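Local coordinates for protein putative fimbrium tip subunit Fim1F (Parabacteroides distasonis, PDB 3R4R) that is a putative component of the fimbrium tip, part of the filamentous surface appendages that mediate cell adhesion and biofilm formation, at residues Ile44-Val49 against Asn105-Asn110; Lys62-Lys67 against Leu83-Val88; Ser140-Ile145 against Leu165-Ala170. All blocks are in the same frame, centred on the assembly; numbering follows the deposited sequence.

Interaction 1: Ile44-Val49 against Asn105-Asn110; sequences IQNCHV and NANNAN
N46 holds CG between its own backbone N and carbonyl carbon (chi1 64°), and N107 holds CG anti to its carbonyl carbon; the two asparagines slide past each other in opposite directions with amide planes 18° apart. In this transthyretin-like β fold, the loop that follows strand 96-104 is stitched by asparagines to the start of the neighbouring strand 46-52. N107 ND2 meets C47 O at 3.0 Å, close to its own amide plane but 69° out of the carbonyl plane, and N107 OD1 lies 3.6 Å from H48 CB. An alanine at N107 would probably leave C47 O without this side-chain donor and open a gap beside H48 CB. N46 OD1 takes N107 N from above its amide plane at 3.1 Å, and a water joins N46 ND2 to N107 O, so both ends of the N46 amide are occupied. N105 ND2 turns to L142 O and T43 O of the same chain, linking the segment to the approach to strand 144-152. N105 N bonds N46 O, while the N105 carboxamide oxygen OD1 receives Q45 N in its carbonyl plane at 2.7 Å, with a weak second bond from N46 N.

Interaction 2: Lys62-Lys67 against Leu83-Val88; sequences KNFYSK and LQLEGV
F64 and L83 reach toward each other tip to tip, and they bury the most surface in this contact. A chi1 of -61° sets F64 CG anti to the carbonyl carbon, on a side chain that heads from strand 58-65 toward strand 78-90. L83 meets one face of the F64 ring with both methyls: CD1 sits over the centre in a CH-pi contact, 3.9 Å from the F64 centroid and 13° off the ring normal, while CD2 lies 3.6 Å from F64 CD2. The opposite face is covered toward its rim by K62 CG, from the same strand as the ring, so the phenyl is held between an aliphatic lysine stem and a leucine fork. At the ring edge, near its plane, Q84 O stands 3.3 Å from F64 CZ. L85 adds a looser apolar contact, its CD1 being 4.4 Å from F64 CZ.

K62 is the third contributor. Its CE comes within 4.1 Å of E86 OE1, but the charged atoms stay apart, with K62 NZ 5.0 Å from E86 OE1; any attraction between them is likely to be modest at this partly exposed margin. No hydrogen bond spans the two segments, whose strand axes pass 9.4 Å apart at 146°. C47 also packs on F64 and L83. Such side-chain packing between strands that are not bonded to each other is typical of a β-sandwich core, here in a transthyretin-like protein.

Interaction 3: Ser140-Ile145 against Leu165-Ala170; sequences SLLVKI and LIQLSA. With EDO (1,2-ethanediol), chain E.
The β-hairpin of strands 144-152 and 161-179 opens here through a short antiparallel ladder. I145 and I166 form its hydrogen-bonded pair, with I145 N to I166 O at 3.0 Å and I166 N to I145 O at 2.9 Å. The next pair, K144 with Q167, is non-hydrogen-bonded, and its side chains lie side by side, pointing the same way. K144 NZ reaches Q167 OE1 at 2.6 Å, in the carbonyl plane and on a lone pair. The same ammonium group bonds L142 O from above its carbonyl plane and E41 O beyond the segments, so three carbonyl oxygens grip this buried nitrogen and probably stabilise its charge.

Strand 161-179 of the hairpin is broken near this point by a bulge or short loop, and the contact's centre lies about 2 Å from the centre of the chain. Beyond the ladder L168 N bonds V143 O at 3.0 Å. A water bridges V143 O, Q167 OE1 and S169 OG, giving Q167 OE1 a second donor.

On the face that carries I145 and I166, the contact is apolar. L168 has CG anti to its backbone N (chi1 -169°); its CD2 lies 3.8 Å from V143 CG1, and its CD1 lies 3.8 Å from I145 CD1. A 1,2-ethanediol, probably from the crystallisation liquor, lies against the Q167 side chain and makes a weak bond from O1 to S169 O (3.4 Å).

From the N terminus, 44-49 comes first, and interaction 1 closes a long loop when the chain returns at 105-110. Interaction 2 is nested inside that loop, joining strand 58-65 to strand 78-90. Strands 46-52 and 58-65 are neighbours, so interactions 1 and 2 meet directly: C47 O lies near F64 N, and H48 ND1 near N63 OD1. Interaction 3 follows in series, opening after interaction 1 has closed and forming a hairpin near the centre of the chain. Interactions 1 and 3 also touch through Q45 with S140 and packing of I44 on L165. Interactions 2 and 3 do not touch, their nearest atoms being about 8 Å apart.

Interaction 1: Ile44-Val49 against Asn105-Asn110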
ATOM      1  N   ILE A  44      -6.655  -0.276  -9.452  1.00 35.78           N
ATOM      2  CA  ILE A  44      -5.339  -0.313 -10.044  1.00 34.28           C
ATOM      3  C   ILE A  44      -5.484   0.348 -11.414  1.00 39.22           C
ATOM      4  O   ILE A  44      -6.256  -0.137 -12.247  1.00 40.26           O
ATOM      5  CB  ILE A  44      -4.747  -1.737 -10.086  1.00 38.02           C
ATOM      6  CG1 ILE A  44      -4.614  -2.311  -8.680  1.00 38.28           C
ATOM      7  CG2 ILE A  44      -3.386  -1.752 -10.837  1.00 37.64           C
ATOM      8  CD1 ILE A  44      -4.239  -3.765  -8.652  1.00 46.16           C
ATOM      9  N   GLN A  45      -4.778   1.483 -11.621  1.00 34.96           N
ATOM     10  CA  GLN A  45      -4.828   2.234 -12.869  1.00 34.41           C
ATOM     11  C   GLN A  45      -3.656   1.857 -13.757  1.00 40.43           C
ATOM     12  O   GLN A  45      -3.747   2.006 -14.968  1.00 45.06           O
ATOM     13  CB  GLN A  45      -4.831   3.741 -12.600  1.00 34.26           C
ATOM     14  CG  GLN A  45      -6.062   4.235 -11.848  1.00 47.08           C
ATOM     15  CD  GLN A  45      -6.134   5.740 -11.794  1.00 69.67           C
ATOM     16  OE1 GLN A  45      -6.119   6.432 -12.813  1.00 72.12           O
ATOM     17  NE2 GLN A  45      -6.333   6.275 -10.608  1.00 61.25           N
ATOM     18  N   ASN A  46      -2.575   1.339 -13.167  1.00 33.30           N
ATOM     19  CA  ASN A  46      -1.337   0.940 -13.843  1.00 32.37           C
ATOM     20  C   ASN A  46      -0.496   0.046 -12.933  1.00 34.12           C
ATOM     21  O   ASN A  46      -0.670   0.085 -11.722  1.00 35.02           O
ATOM     22  CB  ASN A  46      -0.531   2.188 -14.262  1.00 32.30           C
ATOM     23  CG  ASN A  46      -0.041   3.054 -13.119  1.00 43.17           C
ATOM     24  OD1 ASN A  46       0.841   2.675 -12.343  1.00 39.90           O
ATOM     25  ND2 ASN A  46      -0.522   4.276 -13.053  1.00 32.30           N
ATOM     26  N   CYS A  47       0.408  -0.740 -13.488  1.00 32.09           N
ATOM     27  CA  CYS A  47       1.298  -1.582 -12.695  1.00 32.62           C
ATOM     28  C   CYS A  47       2.558  -1.905 -13.486  1.00 34.78           C
ATOM     29  O   CYS A  47       2.603  -1.784 -14.708  1.00 37.08           O
ATOM     30  CB  CYS A  47       0.616  -2.870 -12.214  1.00 35.55           C
ATOM     31  SG  CYS A  47       0.123  -4.019 -13.531  1.00 43.02           S
ATOM     32  N   HIS A  48       3.577  -2.326 -12.737  1.00 27.76           N
ATOM     33  CA  HIS A  48       4.862  -2.806 -13.166  1.00 27.40           C
ATOM     34  C   HIS A  48       4.968  -4.253 -12.728  1.00 34.00           C
ATOM     35  O   HIS A  48       4.781  -4.548 -11.551  1.00 33.81           O
ATOM     36  CB  HIS A  48       6.016  -1.924 -12.620  1.00 25.81           C
ATOM     37  CG  HIS A  48       7.384  -2.480 -12.890  1.00 28.42           C
ATOM     38  ND1 HIS A  48       8.030  -2.267 -14.089  1.00 29.75           N
ATOM     39  CD2 HIS A  48       8.189  -3.212 -12.087  1.00 28.71           C
ATOM     40  CE1 HIS A  48       9.196  -2.887 -13.980  1.00 29.08           C
ATOM     41  NE2 HIS A  48       9.326  -3.476 -12.805  1.00 29.01           N
ATOM     42  N   VAL A  49       5.208  -5.160 -13.676  1.00 32.60           N
ATOM     43  CA  VAL A  49       5.349  -6.582 -13.365  1.00 33.22           C
ATOM     44  C   VAL A  49       6.768  -6.980 -13.741  1.00 36.02           C
ATOM     45  O   VAL A  49       7.240  -6.666 -14.832  1.00 36.16           O
ATOM     46  CB  VAL A  49       4.259  -7.448 -14.070  1.00 38.10           C
ATOM     47  CG1 VAL A  49       4.512  -8.939 -13.896  1.00 39.01           C
ATOM     48  CG2 VAL A  49       2.863  -7.077 -13.573  1.00 36.97           C
ATOM     49  N   ASN A 105       0.206   1.174  -9.396  1.00 33.02           N
ATOM     50  CA  ASN A 105      -0.098   2.622  -9.391  1.00 32.31           C
ATOM     51  C   ASN A 105       1.110   3.505  -9.093  1.00 34.60           C
ATOM     52  O   ASN A 105       0.929   4.621  -8.590  1.00 32.71           O
ATOM     53  CB  ASN A 105      -1.194   2.949  -8.364  1.00 32.86           C
ATOM     54  CG  ASN A 105      -2.535   2.353  -8.681  1.00 26.13           C
ATOM     55  OD1 ASN A 105      -2.935   2.197  -9.836  1.00 32.88           O
ATOM     56  ND2 ASN A 105      -3.309   2.153  -7.673  1.00 23.89           N
ATOM     57  N   ALA A 106       2.318   3.089  -9.540  1.00 34.34           N
ATOM     58  CA  ALA A 106       3.578   3.849  -9.342  1.00 32.25           C
ATOM     59  C   ALA A 106       4.256   4.198 -10.688  1.00 37.44           C
ATOM     60  O   ALA A 106       5.254   4.916 -10.697  1.00 37.49           O
ATOM     61  CB  ALA A 106       4.526   3.052  -8.475  1.00 32.39           C
ATOM     62  N   ASN A 107       3.688   3.745 -11.820  1.00 35.14           N
ATOM     63  CA  ASN A 107       4.222   4.048 -13.153  1.00 36.40           C
ATOM     64  C   ASN A 107       4.131   5.534 -13.486  1.00 42.48           C
ATOM     65  O   ASN A 107       3.357   6.266 -12.884  1.00 42.15           O
ATOM     66  CB  ASN A 107       3.472   3.257 -14.280  1.00 33.00           C
ATOM     67  CG  ASN A 107       3.549   1.752 -14.273  1.00 46.40           C
ATOM     68  OD1 ASN A 107       4.215   1.132 -13.446  1.00 45.51           O
ATOM     69  ND2 ASN A 107       2.847   1.125 -15.214  1.00 32.69           N
ATOM     70  N   ASN A 108       4.949   5.959 -14.453  1.00 40.68           N
ATOM     71  CA  ASN A 108       4.939   7.274 -15.067  1.00 40.28           C
ATOM     72  C   ASN A 108       3.977   7.184 -16.268  1.00 43.54           C
ATOM     73  O   ASN A 108       3.374   6.128 -16.473  1.00 43.25           O
ATOM     74  CB  ASN A 108       6.377   7.702 -15.449  1.00 36.28           C
ATOM     75  CG  ASN A 108       7.396   7.811 -14.346  1.00 47.91           C
ATOM     76  OD1 ASN A 108       8.563   7.442 -14.531  1.00 48.65           O
ATOM     77  ND2 ASN A 108       7.026   8.345 -13.199  1.00 36.28           N
ATOM     78  N   ALA A 109       3.858   8.226 -17.080  1.00 40.77           N
ATOM     79  CA  ALA A 109       2.946   8.206 -18.221  1.00 43.28           C
ATOM     80  C   ALA A 109       3.179   7.030 -19.200  1.00 51.37           C
ATOM     81  O   ALA A 109       2.195   6.413 -19.596  1.00 52.01           O
ATOM     82  CB  ALA A 109       3.088   9.493 -19.001  1.00 46.10           C
ATOM     83  N   ASN A 110       4.455   6.738 -19.605  1.00 48.47           N
ATOM     84  CA  ASN A 110       4.818   5.724 -20.607  1.00 48.97           C
ATOM     85  C   ASN A 110       5.770   4.625 -20.092  1.00 49.28           C
ATOM     86  O   ASN A 110       6.081   3.671 -20.815  1.00 49.56           O
ATOM     87  CB  ASN A 110       5.543   6.422 -21.798  1.00 55.79           C
ATOM     88  CG  ASN A 110       4.927   7.704 -22.298  1.00 74.33           C
ATOM     89  OD1 ASN A 110       5.602   8.744 -22.337  1.00 61.72           O
ATOM     90  ND2 ASN A 110       3.621   7.687 -22.605  1.00 68.66           N
TER
HETATM   91  O   HOH W   1       1.012   6.402 -11.489  1.00 30.31           O

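Interaction 2: Lys62-Lys67 against Leu83-Val88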
ATOM      1  N   LYS A  62       7.173  -5.698 -17.601  1.00 38.98           N
ATOM      2  CA  LYS A  62       6.196  -5.038 -18.462  1.00 38.56           C
ATOM      3  C   LYS A  62       5.425  -4.062 -17.623  1.00 43.53           C
ATOM      4  O   LYS A  62       5.174  -4.309 -16.434  1.00 42.31           O
ATOM      5  CB  LYS A  62       5.277  -6.068 -19.160  1.00 41.99           C
ATOM      6  CG  LYS A  62       4.182  -5.496 -20.041  1.00 50.70           C
ATOM      7  CD  LYS A  62       3.586  -6.564 -20.953  1.00 65.87           C
ATOM      8  CE  LYS A  62       2.337  -6.137 -21.703  1.00 75.96           C
ATOM      9  NZ  LYS A  62       2.516  -4.917 -22.530  1.00 78.97           N
ATOM     10  N   ASN A  63       5.101  -2.918 -18.235  1.00 41.03           N
ATOM     11  CA  ASN A  63       4.312  -1.856 -17.634  1.00 38.79           C
ATOM     12  C   ASN A  63       2.964  -1.847 -18.291  1.00 43.67           C
ATOM     13  O   ASN A  63       2.882  -1.668 -19.516  1.00 42.22           O
ATOM     14  CB  ASN A  63       5.028  -0.503 -17.756  1.00 34.76           C
ATOM     15  CG  ASN A  63       6.322  -0.465 -16.978  1.00 44.54           C
ATOM     16  OD1 ASN A  63       6.419  -0.889 -15.811  1.00 37.33           O
ATOM     17  ND2 ASN A  63       7.336   0.091 -17.591  1.00 34.14           N
ATOM     18  N   PHE A  64       1.918  -2.146 -17.485  1.00 41.58           N
ATOM     19  CA  PHE A  64       0.496  -2.167 -17.884  1.00 44.25           C
ATOM     20  C   PHE A  64      -0.210  -0.909 -17.484  1.00 45.33           C
ATOM     21  O   PHE A  64       0.115  -0.335 -16.448  1.00 43.22           O
ATOM     22  CB  PHE A  64      -0.252  -3.350 -17.259  1.00 48.35           C
ATOM     23  CG  PHE A  64       0.269  -4.709 -17.638  1.00 52.84           C
ATOM     24  CD1 PHE A  64       1.296  -5.308 -16.907  1.00 54.92           C
ATOM     25  CD2 PHE A  64      -0.322  -5.431 -18.666  1.00 58.42           C
ATOM     26  CE1 PHE A  64       1.745  -6.584 -17.230  1.00 58.41           C
ATOM     27  CE2 PHE A  64       0.115  -6.714 -18.974  1.00 63.53           C
ATOM     28  CZ  PHE A  64       1.144  -7.286 -18.255  1.00 60.63           C
ATOM     29  N   TYR A  65      -1.204  -0.496 -18.280  1.00 45.04           N
ATOM     30  CA  TYR A  65      -2.005   0.699 -18.027  1.00 44.78           C
ATOM     31  C   TYR A  65      -3.499   0.308 -18.058  1.00 49.61           C
ATOM     32  O   TYR A  65      -3.813  -0.858 -18.278  1.00 49.91           O
ATOM     33  CB  TYR A  65      -1.640   1.809 -19.025  1.00 46.91           C
ATOM     34  CG  TYR A  65      -0.214   2.276 -18.808  1.00 47.97           C
ATOM     35  CD1 TYR A  65       0.092   3.227 -17.837  1.00 48.77           C
ATOM     36  CD2 TYR A  65       0.846   1.697 -19.504  1.00 49.58           C
ATOM     37  CE1 TYR A  65       1.414   3.636 -17.609  1.00 48.58           C
ATOM     38  CE2 TYR A  65       2.168   2.100 -19.285  1.00 49.64           C
ATOM     39  CZ  TYR A  65       2.447   3.063 -18.328  1.00 54.63           C
ATOM     40  OH  TYR A  65       3.743   3.465 -18.094  1.00 60.09           O
ATOM     41  N   SER A  66      -4.401   1.253 -17.751  1.00 48.30           N
ATOM     42  CA  SER A  66      -5.848   1.002 -17.578  1.00 50.19           C
ATOM     43  C   SER A  66      -6.475   0.209 -18.753  1.00 60.57           C
ATOM     44  O   SER A  66      -7.331  -0.630 -18.482  1.00 62.77           O
ATOM     45  CB  SER A  66      -6.630   2.300 -17.393  1.00 50.84           C
ATOM     46  OG  SER A  66      -6.440   3.214 -18.458  1.00 59.11           O
ATOM     47  N   LYS A  67      -6.058   0.425 -20.013  1.00 60.02           N
ATOM     48  CA  LYS A  67      -6.633  -0.323 -21.143  1.00 63.45           C
ATOM     49  C   LYS A  67      -6.203  -1.815 -21.129  1.00 68.24           C
ATOM     50  O   LYS A  67      -6.934  -2.657 -21.649  1.00 71.06           O
ATOM     51  CB  LYS A  67      -6.224   0.316 -22.479  1.00 68.18           C
ATOM     52  N   LEU A  83      -4.226 -10.392 -15.947  1.00 54.31           N
ATOM     53  CA  LEU A  83      -3.208  -9.910 -16.879  1.00 52.90           C
ATOM     54  C   LEU A  83      -2.507 -11.029 -17.586  1.00 58.25           C
ATOM     55  O   LEU A  83      -2.358 -12.118 -17.038  1.00 58.31           O
ATOM     56  CB  LEU A  83      -2.136  -9.069 -16.159  1.00 50.02           C
ATOM     57  CG  LEU A  83      -2.526  -7.731 -15.573  1.00 52.31           C
ATOM     58  CD1 LEU A  83      -1.351  -7.120 -14.870  1.00 49.22           C
ATOM     59  CD2 LEU A  83      -2.984  -6.789 -16.655  1.00 56.24           C
ATOM     60  N   GLN A  84      -2.024 -10.730 -18.793  1.00 56.36           N
ATOM     61  CA  GLN A  84      -1.220 -11.621 -19.609  1.00 58.85           C
ATOM     62  C   GLN A  84       0.191 -11.078 -19.760  1.00 60.49           C
ATOM     63  O   GLN A  84       0.371  -9.908 -20.091  1.00 58.37           O
ATOM     64  CB  GLN A  84      -1.861 -11.823 -20.988  1.00 64.10           C
ATOM     65  CG  GLN A  84      -2.889 -12.947 -21.057  1.00 79.49           C
ATOM     66  CD  GLN A  84      -2.251 -14.301 -21.296  1.00 95.21           C
ATOM     67  OE1 GLN A  84      -2.280 -15.191 -20.439  1.00 92.88           O
ATOM     68  NE2 GLN A  84      -1.675 -14.492 -22.484  1.00 85.08           N
ATOM     69  N   LEU A  85       1.177 -11.910 -19.425  1.00 57.81           N
ATOM     70  CA  LEU A  85       2.610 -11.701 -19.649  1.00 56.28           C
ATOM     71  C   LEU A  85       2.995 -12.432 -20.902  1.00 64.48           C
ATOM     72  O   LEU A  85       3.133 -13.646 -20.834  1.00 65.64           O
ATOM     73  CB  LEU A  85       3.500 -12.165 -18.457  1.00 54.54           C
ATOM     74  CG  LEU A  85       3.576 -11.387 -17.165  1.00 55.19           C
ATOM     75  CD1 LEU A  85       2.239 -11.170 -16.570  1.00 55.98           C
ATOM     76  CD2 LEU A  85       4.364 -12.144 -16.176  1.00 55.81           C
ATOM     77  N   GLU A  86       3.069 -11.744 -22.056  1.00 62.71           N
ATOM     78  CA  GLU A  86       3.491 -12.357 -23.318  1.00 65.25           C
ATOM     79  C   GLU A  86       5.001 -12.296 -23.473  1.00 68.63           C
ATOM     80  O   GLU A  86       5.627 -11.307 -23.093  1.00 66.01           O
ATOM     81  CB  GLU A  86       2.842 -11.708 -24.560  1.00 68.53           C
ATOM     82  CG  GLU A  86       1.320 -11.658 -24.626  1.00 82.78           C
ATOM     83  CD  GLU A  86       0.626 -10.494 -23.947  1.00106.47           C
ATOM     84  OE1 GLU A  86       1.277  -9.770 -23.159  1.00111.91           O
ATOM     85  OE2 GLU A  86      -0.570 -10.280 -24.248  1.00103.30           O
ATOM     86  N   GLY A  87       5.558 -13.345 -24.066  1.00 67.66           N
ATOM     87  CA  GLY A  87       6.963 -13.453 -24.427  1.00 67.02           C
ATOM     88  C   GLY A  87       7.996 -13.426 -23.326  1.00 67.40           C
ATOM     89  O   GLY A  87       8.991 -12.704 -23.446  1.00 65.51           O
ATOM     90  N   VAL A  88       7.800 -14.238 -22.273  1.00 62.52           N
ATOM     91  CA  VAL A  88       8.805 -14.389 -21.216  1.00 59.59           C
ATOM     92  C   VAL A  88       9.844 -15.373 -21.785  1.00 66.53           C
ATOM     93  O   VAL A  88       9.490 -16.513 -22.107  1.00 67.42           O
ATOM     94  CB  VAL A  88       8.200 -14.811 -19.856  1.00 61.39           C
ATOM     95  CG1 VAL A  88       9.289 -14.968 -18.798  1.00 58.86           C
ATOM     96  CG2 VAL A  88       7.137 -13.807 -19.408  1.00 59.01           C
TER

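Interaction 3: Ser140-Ile145 against Leu165-Ala170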
ATOM      1  N   SER A 140      -7.930   6.365  -5.611  1.00 33.90           N
ATOM      2  CA  SER A 140      -7.906   5.541  -6.820  1.00 34.86           C
ATOM      3  C   SER A 140      -6.459   5.364  -7.399  1.00 38.37           C
ATOM      4  O   SER A 140      -6.281   4.620  -8.361  1.00 36.87           O
ATOM      5  CB  SER A 140      -8.816   6.162  -7.880  1.00 41.20           C
ATOM      6  OG  SER A 140      -8.499   7.528  -8.085  1.00 51.37           O
ATOM      7  N   LEU A 141      -5.436   5.992  -6.792  1.00 35.31           N
ATOM      8  CA  LEU A 141      -4.058   5.843  -7.255  1.00 34.33           C
ATOM      9  C   LEU A 141      -3.150   5.561  -6.030  1.00 38.17           C
ATOM     10  O   LEU A 141      -2.119   6.187  -5.848  1.00 40.35           O
ATOM     11  CB  LEU A 141      -3.599   7.075  -8.059  1.00 34.90           C
ATOM     12  CG  LEU A 141      -2.323   6.916  -8.926  1.00 41.58           C
ATOM     13  CD1 LEU A 141      -2.570   6.011 -10.147  1.00 42.25           C
ATOM     14  CD2 LEU A 141      -1.828   8.267  -9.408  1.00 44.52           C
ATOM     15  N   LEU A 142      -3.562   4.615  -5.186  1.00 33.73           N
ATOM     16  CA  LEU A 142      -2.799   4.152  -4.018  1.00 31.65           C
ATOM     17  C   LEU A 142      -1.898   2.986  -4.431  1.00 37.57           C
ATOM     18  O   LEU A 142      -2.355   2.079  -5.128  1.00 41.47           O
ATOM     19  CB  LEU A 142      -3.716   3.749  -2.851  1.00 30.00           C
ATOM     20  CG  LEU A 142      -4.516   4.872  -2.164  1.00 31.86           C
ATOM     21  CD1 LEU A 142      -5.590   4.292  -1.232  1.00 30.38           C
ATOM     22  CD2 LEU A 142      -3.607   5.919  -1.503  1.00 30.41           C
ATOM     23  N   VAL A 143      -0.630   3.011  -4.018  1.00 29.45           N
ATOM     24  CA  VAL A 143       0.338   2.014  -4.431  1.00 28.32           C
ATOM     25  C   VAL A 143       0.104   0.722  -3.635  1.00 34.35           C
ATOM     26  O   VAL A 143      -0.064   0.748  -2.404  1.00 34.08           O
ATOM     27  CB  VAL A 143       1.813   2.527  -4.291  1.00 30.00           C
ATOM     28  CG1 VAL A 143       2.831   1.431  -4.587  1.00 29.39           C
ATOM     29  CG2 VAL A 143       2.062   3.735  -5.195  1.00 28.51           C
ATOM     30  N   LYS A 144       0.108  -0.412  -4.381  1.00 29.34           N
ATOM     31  CA  LYS A 144      -0.014  -1.781  -3.870  1.00 28.54           C
ATOM     32  C   LYS A 144       1.171  -2.603  -4.368  1.00 32.83           C
ATOM     33  O   LYS A 144       1.686  -2.332  -5.453  1.00 30.49           O
ATOM     34  CB  LYS A 144      -1.348  -2.441  -4.263  1.00 31.76           C
ATOM     35  CG  LYS A 144      -2.620  -1.705  -3.833  1.00 37.88           C
ATOM     36  CD  LYS A 144      -3.388  -1.239  -5.067  1.00 44.48           C
ATOM     37  CE  LYS A 144      -4.725  -0.580  -4.762  1.00 40.95           C
ATOM     38  NZ  LYS A 144      -4.585   0.741  -4.083  1.00 30.53           N
ATOM     39  N   ILE A 145       1.649  -3.563  -3.566  1.00 31.41           N
ATOM     40  CA  ILE A 145       2.798  -4.386  -3.968  1.00 32.54           C
ATOM     41  C   ILE A 145       2.537  -5.864  -3.559  1.00 38.72           C
ATOM     42  O   ILE A 145       1.887  -6.126  -2.562  1.00 38.56           O
ATOM     43  CB  ILE A 145       4.166  -3.859  -3.387  1.00 35.00           C
ATOM     44  CG1 ILE A 145       4.193  -3.895  -1.829  1.00 35.53           C
ATOM     45  CG2 ILE A 145       4.541  -2.451  -3.919  1.00 32.67           C
ATOM     46  CD1 ILE A 145       5.566  -3.640  -1.229  1.00 30.69           C
ATOM     47  N   LEU A 165      -1.782  -8.681  -3.540  1.00 43.68           N
ATOM     48  CA  LEU A 165      -1.253  -7.328  -3.354  1.00 41.10           C
ATOM     49  C   LEU A 165      -1.689  -6.723  -2.043  1.00 44.61           C
ATOM     50  O   LEU A 165      -2.854  -6.853  -1.650  1.00 46.76           O
ATOM     51  CB  LEU A 165      -1.703  -6.396  -4.494  1.00 39.08           C
ATOM     52  CG  LEU A 165      -1.337  -6.791  -5.914  1.00 42.55           C
ATOM     53  CD1 LEU A 165      -2.052  -5.915  -6.889  1.00 41.81           C
ATOM     54  CD2 LEU A 165       0.150  -6.745  -6.159  1.00 42.24           C
ATOM     55  N   ILE A 166      -0.765  -6.057  -1.365  1.00 39.25           N
ATOM     56  CA  ILE A 166      -1.092  -5.333  -0.135  1.00 38.16           C
ATOM     57  C   ILE A 166      -1.028  -3.856  -0.439  1.00 41.25           C
ATOM     58  O   ILE A 166      -0.286  -3.432  -1.322  1.00 41.72           O
ATOM     59  CB  ILE A 166      -0.213  -5.681   1.114  1.00 41.55           C
ATOM     60  CG1 ILE A 166       1.278  -5.215   0.928  1.00 40.71           C
ATOM     61  CG2 ILE A 166      -0.343  -7.149   1.502  1.00 43.21           C
ATOM     62  CD1 ILE A 166       2.047  -4.974   2.197  1.00 46.73           C
ATOM     63  N   GLN A 167      -1.732  -3.088   0.354  1.00 35.85           N
ATOM     64  CA  GLN A 167      -1.759  -1.641   0.398  1.00 33.74           C
ATOM     65  C   GLN A 167      -0.453  -1.175   1.051  1.00 37.57           C
ATOM     66  O   GLN A 167      -0.161  -1.597   2.166  1.00 39.40           O
ATOM     67  CB  GLN A 167      -3.021  -1.278   1.204  1.00 35.71           C
ATOM     68  CG  GLN A 167      -3.807  -0.101   0.722  1.00 39.06           C
ATOM     69  CD  GLN A 167      -4.479  -0.287  -0.574  1.00 47.75           C
ATOM     70  OE1 GLN A 167      -4.146   0.394  -1.536  1.00 43.43           O
ATOM     71  NE2 GLN A 167      -5.501  -1.133  -0.603  1.00 45.80           N
ATOM     72  N   LEU A 168       0.389  -0.410   0.340  1.00 33.50           N
ATOM     73  CA  LEU A 168       1.686   0.044   0.851  1.00 33.39           C
ATOM     74  C   LEU A 168       1.506   1.201   1.871  1.00 36.72           C
ATOM     75  O   LEU A 168       2.385   1.469   2.661  1.00 35.97           O
ATOM     76  CB  LEU A 168       2.601   0.486  -0.321  1.00 32.26           C
ATOM     77  CG  LEU A 168       4.069   0.762  -0.039  1.00 33.42           C
ATOM     78  CD1 LEU A 168       4.745  -0.443   0.633  1.00 35.47           C
ATOM     79  CD2 LEU A 168       4.766   1.143  -1.280  1.00 31.61           C
ATOM     80  N   SER A 169       0.359   1.831   1.869  1.00 35.94           N
ATOM     81  CA  SER A 169       0.012   2.884   2.806  1.00 35.19           C
ATOM     82  C   SER A 169      -0.920   2.371   3.881  1.00 38.00           C
ATOM     83  O   SER A 169      -1.528   1.308   3.733  1.00 35.80           O
ATOM     84  CB  SER A 169      -0.646   4.053   2.073  1.00 36.60           C
ATOM     85  OG  SER A 169      -1.874   3.662   1.488  1.00 45.83           O
ATOM     86  N   ALA A 170      -1.020   3.137   4.968  1.00 36.65           N
ATOM     87  CA  ALA A 170      -2.002   2.958   6.025  1.00 37.26           C
ATOM     88  C   ALA A 170      -3.151   3.946   5.811  1.00 38.80           C
ATOM     89  O   ALA A 170      -2.905   5.055   5.330  1.00 37.74           O
ATOM     90  CB  ALA A 170      -1.360   3.150   7.382  1.00 39.64           C
TER
HETATM   91  C1  EDO E 321      -5.037   0.162   3.957  1.00 55.00           C
HETATM   92  O1  EDO E 321      -4.889   1.344   3.144  1.00 56.01           O
HETATM   93  C2  EDO E 321      -6.467  -0.367   3.808  1.00 57.03           C
HETATM   94  O2  EDO E 321      -6.521  -1.760   4.161  1.00 66.06           O
HETATM   95  O   HOH W   2      -1.812   1.795  -0.657  1.00 39.64           O